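Local coordinates for citrate lyase subunit beta-like protein (Mycobacterium tuberculosis H37Rv, PDB 6CHU) that acts as a bifunctional, magnesium-dependent lyase in itaconate dissimilation and leucine catabolism, and assembles as a homotrimer, at residues A[19-24]-A[30-35]. Residues are numbered along the deposited sequence; the frame is centred on the assembly and turned at random.
Sequences LFCPAD and AKAAAA
The methyl of Ala-32 comes down from the helix onto the side chain of Cys-21, astride its CB-SG bond: Ala-32 CB lies 4.0 Å from Cys-21 CB and 4.1 Å from Cys-21 SG. It meets the flank of the cysteine because SG stands anti to the backbone N (chi1 -179°), which runs the thiol alongside the methyl. Two residues back on the same face of the strand, Leu-19 approaches with one branch. Leu-19 CD2 is 4.1 Å from Ala-32 CB and equally far from Ala-32 O, so the leucine methyl rests against the helix backbone as well as the alanine. This is the first strand and helix of a TIM barrel, packed as in a right-handed beta-alpha-beta crossover: Leu-19 and Cys-21 point outward from the barrel wall, while Phe-20 between them points away from the helix. Backbone hydrogen bonds of Leu-19 and Cys-21 with Val-38, Ile-40 and Asp-42 hold strand 17-22 beside strand 38-42, whose Val-39 also touches Cys-21 and Ala-32. Small residues suit this interface: with Ala-32 offering a single methyl, the CA atoms of Cys-21 and Ala-32 come within 6.7 Å, and the slim, weakly polar cysteine fits a buried place. Leucine has the length to reach along the helix, where Ala-35 CB approaches Leu-19 CD2 more loosely, at 4.5 Å.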
loop_
_atom_site.group_PDB
_atom_site.type_symbol
_atom_site.label_atom_id
_atom_site.label_comp_id
_atom_site.label_asym_id
_atom_site.label_seq_id
_atom_site.Cartn_x
_atom_site.Cartn_y
_atom_site.Cartn_z
ATOM N N LEU A 19 22.148 11.741 11.520
ATOM C CA LEU A 19 23.360 11.428 10.766
ATOM C C LEU A 19 23.976 10.135 11.278
ATOM O O LEU A 19 24.338 10.045 12.456
ATOM C CB LEU A 19 24.362 12.580 10.861
ATOM C CG LEU A 19 25.746 12.342 10.263
ATOM C CD1 LEU A 19 25.630 12.029 8.780
ATOM C CD2 LEU A 19 26.633 13.551 10.484
ATOM N N PHE A 20 24.102 9.144 10.392
ATOM C CA PHE A 20 24.889 7.957 10.704
ATOM C C PHE A 20 26.364 8.320 10.843
ATOM O O PHE A 20 26.920 9.059 10.025
ATOM C CB PHE A 20 24.755 6.898 9.607
ATOM C CG PHE A 20 23.530 6.042 9.713
ATOM C CD1 PHE A 20 23.420 5.062 10.699
ATOM C CD2 PHE A 20 22.504 6.177 8.788
ATOM C CE1 PHE A 20 22.286 4.259 10.775
ATOM C CE2 PHE A 20 21.371 5.389 8.860
ATOM C CZ PHE A 20 21.257 4.421 9.857
ATOM N N CYS A 21 27.002 7.770 11.874
ATOM C CA CYS A 21 28.454 7.824 12.030
ATOM C C CYS A 21 28.914 6.422 12.402
ATOM O O CYS A 21 28.503 5.901 13.459
ATOM C CB CYS A 21 28.860 8.845 13.098
ATOM S SG CYS A 21 30.636 9.018 13.363
ATOM N N PRO A 22 29.725 5.764 11.574
ATOM C CA PRO A 22 30.258 4.443 11.953
ATOM C C PRO A 22 30.989 4.513 13.287
ATOM O O PRO A 22 31.850 5.372 13.500
ATOM C CB PRO A 22 31.220 4.102 10.807
ATOM C CG PRO A 22 30.805 4.983 9.672
ATOM C CD PRO A 22 30.257 6.233 10.282
ATOM N N ALA A 23 30.654 3.581 14.187
ATOM C CA ALA A 23 31.198 3.627 15.541
ATOM C C ALA A 23 32.664 3.218 15.627
ATOM O O ALA A 23 33.254 3.367 16.701
ATOM C CB ALA A 23 30.369 2.741 16.482
ATOM N N ASP A 24 33.270 2.707 14.552
ATOM C CA ASP A 24 34.706 2.450 14.567
ATOM C C ASP A 24 35.517 3.667 14.142
ATOM O O ASP A 24 36.726 3.551 13.923
ATOM C CB ASP A 24 35.057 1.240 13.688
ATOM C CG ASP A 24 34.864 1.501 12.210
ATOM O OD1 ASP A 24 34.016 2.341 11.847
ATOM O OD2 ASP A 24 35.555 0.844 11.403
ATOM N N ALA A 30 32.767 13.717 17.549
ATOM C CA ALA A 30 32.499 15.109 17.901
ATOM C C ALA A 30 32.030 15.901 16.688
ATOM O O ALA A 30 31.107 16.718 16.788
ATOM C CB ALA A 30 33.742 15.752 18.518
ATOM N N LYS A 31 32.649 15.662 15.529
ATOM C CA LYS A 31 32.256 16.375 14.319
ATOM C C LYS A 31 30.836 16.012 13.913
ATOM O O LYS A 31 30.065 16.875 13.479
ATOM C CB LYS A 31 33.224 16.057 13.181
ATOM C CG LYS A 31 34.632 16.586 13.375
ATOM C CD LYS A 31 35.510 16.207 12.187
ATOM C CE LYS A 31 36.908 16.799 12.308
ATOM N NZ LYS A 31 36.869 18.285 12.410
ATOM N N ALA A 32 30.480 14.732 14.040
ATOM C CA ALA A 32 29.129 14.299 13.703
ATOM C C ALA A 32 28.103 14.943 14.626
ATOM O O ALA A 32 27.035 15.377 14.175
ATOM C CB ALA A 32 29.037 12.773 13.772
ATOM N N ALA A 33 28.415 15.027 15.923
ATOM C CA ALA A 33 27.486 15.627 16.872
ATOM C C ALA A 33 27.304 17.115 16.601
ATOM O O ALA A 33 26.193 17.645 16.731
ATOM C CB ALA A 33 27.972 15.397 18.303
ATOM N N ALA A 34 28.385 17.805 16.230
ATOM C CA ALA A 34 28.283 19.226 15.907
ATOM C C ALA A 34 27.527 19.461 14.602
ATOM O O ALA A 34 26.880 20.501 14.447
ATOM C CB ALA A 34 29.679 19.844 15.833
ATOM N N ALA A 35 27.586 18.516 13.660
ATOM C CA ALA A 35 26.944 18.714 12.362
ATOM C C ALA A 35 25.460 18.376 12.376
ATOM O O ALA A 35 24.691 18.951 11.600
ATOM C CB ALA A 35 27.633 17.866 11.292
#